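Local coordinates for protein eukaryotic translation initiation factor 4 gamma 2 (Homo sapiens, PDB 4IUL) that probably acts in translation initiation as an eIF4G relative, with a HEAT-repeat MIF4G domain that interacts with the RNA helicase eIF4A, at residues Q102-T106 / T107-L111; D118-E121 / N122-N126; L199-I202 / M203-G207. All coordinates share one frame; numbering follows the deposited sequence.

Contact 1 of 3, residues Q102-T106 / T107-L111; sequences QKQST and TFRRL. With SO4 (sulfate ion), chain D.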
loop_
_atom_site.group_PDB
_atom_site.type_symbol
_atom_site.label_atom_id
_atom_site.label_comp_id
_atom_site.label_asym_id
_atom_site.label_seq_id
_atom_site.Cartn_x
_atom_site.Cartn_y
_atom_site.Cartn_z
ATOM N N GLN A 102 18.361 18.057 3.676
ATOM C CA GLN A 102 17.570 17.043 4.360
ATOM C C GLN A 102 16.396 16.590 3.465
ATOM O O GLN A 102 15.844 17.394 2.701
ATOM C CB GLN A 102 17.069 17.654 5.675
ATOM C CG GLN A 102 16.579 16.698 6.726
ATOM C CD GLN A 102 16.593 17.329 8.118
ATOM O OE1 GLN A 102 16.167 18.473 8.304
ATOM N NE2 GLN A 102 17.080 16.581 9.100
ATOM N N LYS A 103 16.030 15.309 3.528
ATOM C CA LYS A 103 14.903 14.830 2.725
ATOM C C LYS A 103 13.684 15.675 3.084
ATOM O O LYS A 103 13.418 15.925 4.262
ATOM C CB LYS A 103 14.589 13.361 3.010
ATOM C CG LYS A 103 15.568 12.369 2.424
ATOM C CD LYS A 103 15.112 10.953 2.736
ATOM C CE LYS A 103 16.115 9.917 2.264
ATOM N NZ LYS A 103 15.606 8.527 2.463
ATOM N N GLN A 104 12.946 16.110 2.073
ATOM C CA GLN A 104 11.776 16.947 2.290
ATOM C C GLN A 104 10.734 16.322 3.221
ATOM O O GLN A 104 10.439 15.131 3.146
ATOM C CB GLN A 104 11.124 17.283 0.942
ATOM C CG GLN A 104 9.919 18.214 1.035
ATOM C CD GLN A 104 9.142 18.305 -0.274
ATOM O OE1 GLN A 104 8.667 17.293 -0.804
ATOM N NE2 GLN A 104 9.005 19.521 -0.799
ATOM N N SER A 105 10.184 17.152 4.095
ATOM C CA SER A 105 9.162 16.735 5.035
ATOM C C SER A 105 8.056 17.780 4.957
ATOM O O SER A 105 8.312 18.970 5.150
ATOM C CB SER A 105 9.739 16.682 6.450
ATOM O OG SER A 105 8.788 16.159 7.361
ATOM N N THR A 106 6.833 17.344 4.661
ATOM C CA THR A 106 5.712 18.273 4.549
ATOM C C THR A 106 4.404 17.726 5.113
ATOM O O THR A 106 4.290 16.547 5.460
ATOM C CB THR A 106 5.437 18.657 3.084
ATOM O OG1 THR A 106 4.955 17.508 2.378
ATOM C CG2 THR A 106 6.704 19.165 2.405
ATOM N N THR A 107 3.414 18.612 5.181
ATOM C CA THR A 107 2.088 18.294 5.677
ATOM C C THR A 107 1.535 17.085 4.926
ATOM O O THR A 107 1.157 16.084 5.543
ATOM C CB THR A 107 1.138 19.508 5.484
ATOM O OG1 THR A 107 1.670 20.639 6.185
ATOM C CG2 THR A 107 -0.256 19.204 6.022
ATOM N N PHE A 108 1.503 17.174 3.598
ATOM C CA PHE A 108 0.985 16.082 2.795
ATOM C C PHE A 108 1.656 14.758 3.148
ATOM O O PHE A 108 0.976 13.788 3.485
ATOM C CB PHE A 108 1.172 16.334 1.300
ATOM C CG PHE A 108 0.508 15.293 0.437
ATOM C CD1 PHE A 108 -0.863 15.342 0.197
ATOM C CD2 PHE A 108 1.230 14.209 -0.052
ATOM C CE1 PHE A 108 -1.508 14.321 -0.517
ATOM C CE2 PHE A 108 0.595 13.181 -0.764
ATOM C CZ PHE A 108 -0.776 13.236 -0.995
ATOM N N ARG A 109 2.985 14.731 3.081
ATOM C CA ARG A 109 3.746 13.517 3.374
ATOM C C ARG A 109 3.426 12.914 4.730
ATOM O O ARG A 109 3.275 11.702 4.846
ATOM C CB ARG A 109 5.257 13.779 3.274
ATOM C CG ARG A 109 5.778 13.968 1.841
ATOM C CD ARG A 109 7.279 14.219 1.839
ATOM N NE ARG A 109 7.813 14.526 0.515
ATOM C CZ ARG A 109 8.047 13.623 -0.434
ATOM N NH1 ARG A 109 7.797 12.342 -0.214
ATOM N NH2 ARG A 109 8.540 14.005 -1.605
ATOM N N ARG A 110 3.323 13.766 5.743
ATOM C CA ARG A 110 3.022 13.346 7.107
ATOM C C ARG A 110 1.624 12.733 7.263
ATOM O O ARG A 110 1.463 11.702 7.905
ATOM C CB ARG A 110 3.170 14.548 8.051
ATOM C CG ARG A 110 2.543 14.371 9.429
ATOM C CD ARG A 110 2.838 15.566 10.335
ATOM N NE ARG A 110 2.077 16.771 9.997
ATOM C CZ ARG A 110 0.790 16.951 10.285
ATOM N NH1 ARG A 110 0.180 18.083 9.944
ATOM N NH2 ARG A 110 0.110 16.001 10.915
ATOM N N LEU A 111 0.613 13.361 6.681
ATOM C CA LEU A 111 -0.745 12.836 6.797
ATOM C C LEU A 111 -0.969 11.567 5.963
ATOM O O LEU A 111 -1.817 10.737 6.305
ATOM C CB LEU A 111 -1.767 13.913 6.410
ATOM C CG LEU A 111 -1.827 15.174 7.295
ATOM C CD1 LEU A 111 -2.757 16.206 6.653
ATOM C CD2 LEU A 111 -2.316 14.826 8.713
HETATM S S SO4 D . -3.207 17.793 12.411
HETATM O O1 SO4 D . -3.078 17.437 13.836
HETATM O O2 SO4 D . -1.967 18.441 11.949
HETATM O O3 SO4 D . -3.448 16.571 11.628
HETATM O O4 SO4 D . -4.338 18.725 12.238
#
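Arg109 reaches back over the residues that lead into its own helix, and each part of its side chain meets something different. CG lies anti to the carbonyl carbon and the chain runs extended as far as NE, which lays it along the incoming loop. CB sits 3.7 Å from Thr106 O, whereas CG turns to the hydroxyl oxygen Thr106 OG1. Next, Arg109 CD packs 3.5 Å from the backbone oxygen Gln104 O. NE then donates to Gln104 OE1 at 3.2 Å with an N-H...O angle of 161°; the acceptor lies in the guanidinium plane, at its edge, and the donor is tilted only a little from the amide carbonyl plane. NH2 adds a weak second bond, so OE1 takes one sound bond and one weak one from the same guanidinium. The two side chains cross at about a right angle, their flat ends 51° apart. An alanine in place of Arg109 would leave Gln104 OE1 without either donor and is likely to set the amide free to turn.

Thr106 is the N-cap: with chi1 at 67°, its OG1 is placed to accept weakly from Arg109 N at 3.5 Å, while Thr106 O takes the first helical bond from Arg110 N at 3.0 Å. Arg110, bent at chi3, sends NH1 to O2 of a sulfate ion at 3.0 Å and also pairs with Asp92; the sulfate, probably from the crystallisation liquor, is also hydrogen-bonded to Lys53 NZ and Lys57 NZ.

This helix start packs against two earlier helices. Thr107, Phe108 and Leu111 lie on helix 53-69, Phe108 and Arg109 touch helix 74-87, and Thr107 OG1 bonds to Phe91 N in the loop beyond it.

Contact 2 of 3, residues D118-E121 / N122-N126; sequences DEFE and NRTRN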
loop_
_atom_site.group_PDB
_atom_site.type_symbol
_atom_site.label_atom_id
_atom_site.label_comp_id
_atom_site.label_asym_id
_atom_site.label_seq_id
_atom_site.Cartn_x
_atom_site.Cartn_y
_atom_site.Cartn_z
ATOM N N ASP A 118 -3.546 3.782 9.442
ATOM C CA ASP A 118 -4.937 3.605 9.864
ATOM C C ASP A 118 -5.670 2.531 9.058
ATOM O O ASP A 118 -6.323 1.655 9.630
ATOM C CB ASP A 118 -5.729 4.912 9.742
ATOM C CG ASP A 118 -5.182 6.023 10.617
ATOM O OD1 ASP A 118 -4.744 5.742 11.755
ATOM O OD2 ASP A 118 -5.213 7.190 10.166
ATOM N N GLU A 119 -5.597 2.607 7.731
ATOM C CA GLU A 119 -6.275 1.602 6.921
ATOM C C GLU A 119 -5.737 0.213 7.253
ATOM O O GLU A 119 -6.506 -0.738 7.361
ATOM C CB GLU A 119 -6.107 1.880 5.420
ATOM C CG GLU A 119 -7.084 2.896 4.849
ATOM C CD GLU A 119 -8.531 2.409 4.851
ATOM O OE1 GLU A 119 -9.043 2.054 5.931
ATOM O OE2 GLU A 119 -9.165 2.390 3.772
ATOM N N PHE A 120 -4.425 0.099 7.441
ATOM C CA PHE A 120 -3.846 -1.203 7.747
ATOM C C PHE A 120 -4.401 -1.822 9.028
ATOM O O PHE A 120 -4.624 -3.033 9.081
ATOM C CB PHE A 120 -2.318 -1.139 7.843
ATOM C CG PHE A 120 -1.662 -2.497 7.844
ATOM C CD1 PHE A 120 -1.658 -3.281 6.691
ATOM C CD2 PHE A 120 -1.074 -3.002 8.996
ATOM C CE1 PHE A 120 -1.077 -4.544 6.684
ATOM C CE2 PHE A 120 -0.490 -4.268 9.001
ATOM C CZ PHE A 120 -0.490 -5.042 7.843
ATOM N N GLU A 121 -4.620 -1.007 10.056
ATOM C CA GLU A 121 -5.159 -1.516 11.318
ATOM C C GLU A 121 -6.626 -1.935 11.185
ATOM O O GLU A 121 -7.026 -2.976 11.705
ATOM C CB GLU A 121 -5.018 -0.469 12.428
ATOM C CG GLU A 121 -3.609 -0.329 13.014
ATOM C CD GLU A 121 -3.456 0.901 13.921
ATOM O OE1 GLU A 121 -4.449 1.323 14.561
ATOM O OE2 GLU A 121 -2.329 1.440 14.005
ATOM N N ASN A 122 -7.426 -1.138 10.480
ATOM C CA ASN A 122 -8.842 -1.456 10.305
ATOM C C ASN A 122 -9.076 -2.675 9.418
ATOM O O ASN A 122 -9.963 -3.484 9.692
ATOM C CB ASN A 122 -9.597 -0.254 9.730
ATOM C CG ASN A 122 -9.460 0.989 10.598
ATOM O OD1 ASN A 122 -9.724 0.955 11.802
ATOM N ND2 ASN A 122 -9.044 2.093 9.990
ATOM N N ARG A 123 -8.285 -2.809 8.359
ATOM C CA ARG A 123 -8.430 -3.939 7.448
ATOM C C ARG A 123 -7.972 -5.242 8.109
ATOM O O ARG A 123 -8.429 -6.330 7.739
ATOM C CB ARG A 123 -7.648 -3.682 6.160
ATOM C CG ARG A 123 -8.149 -2.456 5.388
ATOM C CD ARG A 123 -9.570 -2.653 4.868
ATOM N NE ARG A 123 -10.099 -1.438 4.255
ATOM C CZ ARG A 123 -11.268 -1.354 3.626
ATOM N NH1 ARG A 123 -12.047 -2.426 3.515
ATOM N NH2 ARG A 123 -11.668 -0.194 3.115
ATOM N N THR A 124 -7.075 -5.120 9.087
ATOM C CA THR A 124 -6.577 -6.273 9.822
ATOM C C THR A 124 -7.664 -6.763 10.774
ATOM O O THR A 124 -7.890 -7.966 10.908
ATOM C CB THR A 124 -5.333 -5.925 10.656
ATOM O OG1 THR A 124 -4.252 -5.567 9.785
ATOM C CG2 THR A 124 -4.919 -7.118 11.505
ATOM N N ARG A 125 -8.334 -5.821 11.432
ATOM C CA ARG A 125 -9.406 -6.147 12.367
ATOM C C ARG A 125 -10.599 -6.799 11.671
ATOM O O ARG A 125 -11.303 -7.620 12.265
ATOM C CB ARG A 125 -9.868 -4.890 13.106
ATOM C CG ARG A 125 -9.022 -4.541 14.321
ATOM C CD ARG A 125 -9.727 -3.522 15.218
ATOM N NE ARG A 125 -9.798 -2.201 14.600
ATOM C CZ ARG A 125 -8.775 -1.354 14.530
ATOM N NH1 ARG A 125 -7.602 -1.694 15.047
ATOM N NH2 ARG A 125 -8.922 -0.175 13.933
ATOM N N ASN A 126 -10.824 -6.430 10.414
ATOM C CA ASN A 126 -11.930 -6.985 9.646
ATOM C C ASN A 126 -11.715 -8.460 9.304
ATOM O O ASN A 126 -12.679 -9.209 9.149
ATOM C CB ASN A 126 -12.133 -6.177 8.359
ATOM C CG ASN A 126 -12.724 -4.797 8.622
ATOM O OD1 ASN A 126 -12.711 -4.310 9.756
ATOM N ND2 ASN A 126 -13.236 -4.159 7.571
HETATM O O HOH W 1 -11.458 2.919 2.486
HETATM O O HOH W 2 -9.284 3.725 7.815
#
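Successive i to i+4 pairs along helix 107-127, one of the helices of the HEAT-repeat MIF4G domain, make up this contact. Glu119 and Arg123 lie side by side and point the same way, both bent at chi2 (-67° in Glu119). Their salt bridge is long, 3.7 Å from Glu119 OE2 to Arg123 NH2, although OE2 sits at the guanidinium edge and in its plane. A water accompanies the pair, donating to OE2 and accepting weakly from NH2; a second water joins Glu119 OE1 to Asn122 ND2, the bond from ND2 again weak. Arg123 NE is buried here with no partner in the model. Glu119 and Arg123 also pack on Leu68 of helix 53-69 and on Asn155 of helix 141-163.

On another side of the helix, Thr124 returns its hydroxyl to the backbone: OG1 donates to Phe120 O at 2.7 Å. Thr124 N bonds to that oxygen at 3.2 Å, from above the carbonyl plane, so one residue supplies two donors. The same OG1 lies over a face of the Phe120 ring, offset toward the rim. Arg125 folds back at chi3, and Glu121 O sits 3.6 Å above the plane of its guanidinium, over the centre.

Contact 3 of 3, residues L199-I202 / M203-G207; sequences LCQI and MRTVG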
loop_
_atom_site.group_PDB
_atom_site.type_symbol
_atom_site.label_atom_id
_atom_site.label_comp_id
_atom_site.label_asym_id
_atom_site.label_seq_id
_atom_site.Cartn_x
_atom_site.Cartn_y
_atom_site.Cartn_z
ATOM N N LEU A 199 3.189 -11.751 -1.465
ATOM C CA LEU A 199 4.483 -11.619 -0.800
ATOM C C LEU A 199 5.622 -11.517 -1.809
ATOM O O LEU A 199 6.504 -10.672 -1.674
ATOM C CB LEU A 199 4.732 -12.807 0.130
ATOM C CG LEU A 199 6.146 -12.910 0.705
ATOM C CD1 LEU A 199 6.424 -11.724 1.617
ATOM C CD2 LEU A 199 6.291 -14.210 1.465
ATOM N N CYS A 200 5.605 -12.370 -2.826
ATOM C CA CYS A 200 6.656 -12.320 -3.831
ATOM C C CYS A 200 6.607 -11.003 -4.601
ATOM O O CYS A 200 7.639 -10.489 -5.022
ATOM C CB CYS A 200 6.543 -13.515 -4.784
ATOM S SG CYS A 200 6.971 -15.099 -3.991
ATOM N N GLN A 201 5.409 -10.456 -4.777
ATOM C CA GLN A 201 5.247 -9.188 -5.477
ATOM C C GLN A 201 5.949 -8.103 -4.667
ATOM O O GLN A 201 6.816 -7.394 -5.179
ATOM C CB GLN A 201 3.766 -8.839 -5.609
ATOM C CG GLN A 201 3.515 -7.549 -6.357
ATOM C CD GLN A 201 3.973 -7.632 -7.801
ATOM O OE1 GLN A 201 3.353 -8.313 -8.620
ATOM N NE2 GLN A 201 5.071 -6.951 -8.118
ATOM N N ILE A 202 5.559 -7.987 -3.397
ATOM C CA ILE A 202 6.144 -7.015 -2.474
ATOM C C ILE A 202 7.655 -7.174 -2.417
ATOM O O ILE A 202 8.399 -6.201 -2.518
ATOM C CB ILE A 202 5.581 -7.199 -1.038
ATOM C CG1 ILE A 202 4.260 -6.447 -0.900
ATOM C CG2 ILE A 202 6.592 -6.715 -0.002
ATOM C CD1 ILE A 202 4.389 -4.948 -1.101
ATOM N N MET A 203 8.099 -8.413 -2.256
ATOM C CA MET A 203 9.519 -8.714 -2.175
ATOM C C MET A 203 10.304 -8.216 -3.399
ATOM O O MET A 203 11.415 -7.701 -3.250
ATOM C CB MET A 203 9.708 -10.223 -1.984
ATOM C CG MET A 203 10.866 -10.608 -1.081
ATOM S SD MET A 203 10.698 -10.076 0.643
ATOM C CE MET A 203 11.849 -8.805 0.682
ATOM N N ARG A 204 9.742 -8.355 -4.601
ATOM C CA ARG A 204 10.432 -7.895 -5.812
ATOM C C ARG A 204 10.392 -6.376 -5.940
ATOM O O ARG A 204 11.250 -5.783 -6.591
ATOM C CB ARG A 204 9.815 -8.501 -7.080
ATOM C CG ARG A 204 9.939 -10.013 -7.189
ATOM C CD ARG A 204 9.474 -10.507 -8.556
ATOM N NE ARG A 204 10.467 -10.263 -9.601
ATOM C CZ ARG A 204 11.563 -10.998 -9.778
ATOM N NH1 ARG A 204 11.811 -12.031 -8.981
ATOM N NH2 ARG A 204 12.416 -10.699 -10.749
ATOM N N THR A 205 9.396 -5.761 -5.308
ATOM C CA THR A 205 9.201 -4.312 -5.347
ATOM C C THR A 205 10.006 -3.547 -4.294
ATOM O O THR A 205 10.651 -2.542 -4.598
ATOM C CB THR A 205 7.704 -3.946 -5.139
ATOM O OG1 THR A 205 6.890 -4.615 -6.114
ATOM C CG2 THR A 205 7.503 -2.445 -5.272
ATOM N N VAL A 206 9.968 -4.033 -3.058
ATOM C CA VAL A 206 10.643 -3.381 -1.936
ATOM C C VAL A 206 11.848 -4.129 -1.344
ATOM O O VAL A 206 12.684 -3.530 -0.665
ATOM C CB VAL A 206 9.606 -3.113 -0.820
ATOM C CG1 VAL A 206 10.277 -2.900 0.508
ATOM C CG2 VAL A 206 8.788 -1.895 -1.182
ATOM N N GLY A 207 11.932 -5.428 -1.610
ATOM C CA GLY A 207 13.013 -6.243 -1.078
ATOM C C GLY A 207 14.411 -5.644 -1.038
ATOM O O GLY A 207 15.037 -5.618 0.023
#
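Gln201 O is gripped twice by Thr205, one turn further along helix 193-210. Thr205 N approaches in the carbonyl plane at 3.1 Å, while Thr205 OG1 donates at 2.9 Å from above that plane, 44° out of it. The hydroxyl comes back to the helix because OG1 lies anti to the carbonyl carbon of its own residue (chi1 -56°). Gln201, bent at chi2, runs at a slant across Thr205 and brings its NE2 to 3.6 Å from Thr205 OG1.

Val206 N meets Ile202 O at 2.7 Å and nearly straight, with an N-H...O angle of 172°, and Met203 N reaches Leu199 O at 2.8 Å. Ile202 O and Gln201 O each also take a weak bond from a donor three residues on, Thr205 N and Arg204 N respectively. Arg204 lays its CG against Cys200 O at 3.2 Å before its chain turns at chi3 and carries the guanidinium to a salt bridge with Asp245.

Leu199 packs on helix 170-181, Cys200 on helix 237-251, and Met203 on Met219 and Phe223 of helix 216-227, so this helix is flanked by three others. Packing between helices thus rests on apolar side chains and on the Arg204-Asp245 salt bridge, while the Thr205 hydroxyl donates to its own helix's backbone.

How the contacts relate
Contacts 1 and 2 share helix 107-127: 102-111 forms its capped start and 118-126 lies toward its other end, with centres 24 Å apart and nearest atoms about 6 Å apart. Contact 3, on helix 193-210, is separate from both; its centre lies 25 Å from that of contact 1 and 21 Å from that of contact 2. No two of the three touch. Helix 53-69 is packed by both contacts 1 and 2, and helix 170-181 by contacts 2 and 3, so the repeat array connects them indirectly. Of the three contacts, only contact 1 meets the sulfate, which probably comes from the crystallisation liquor.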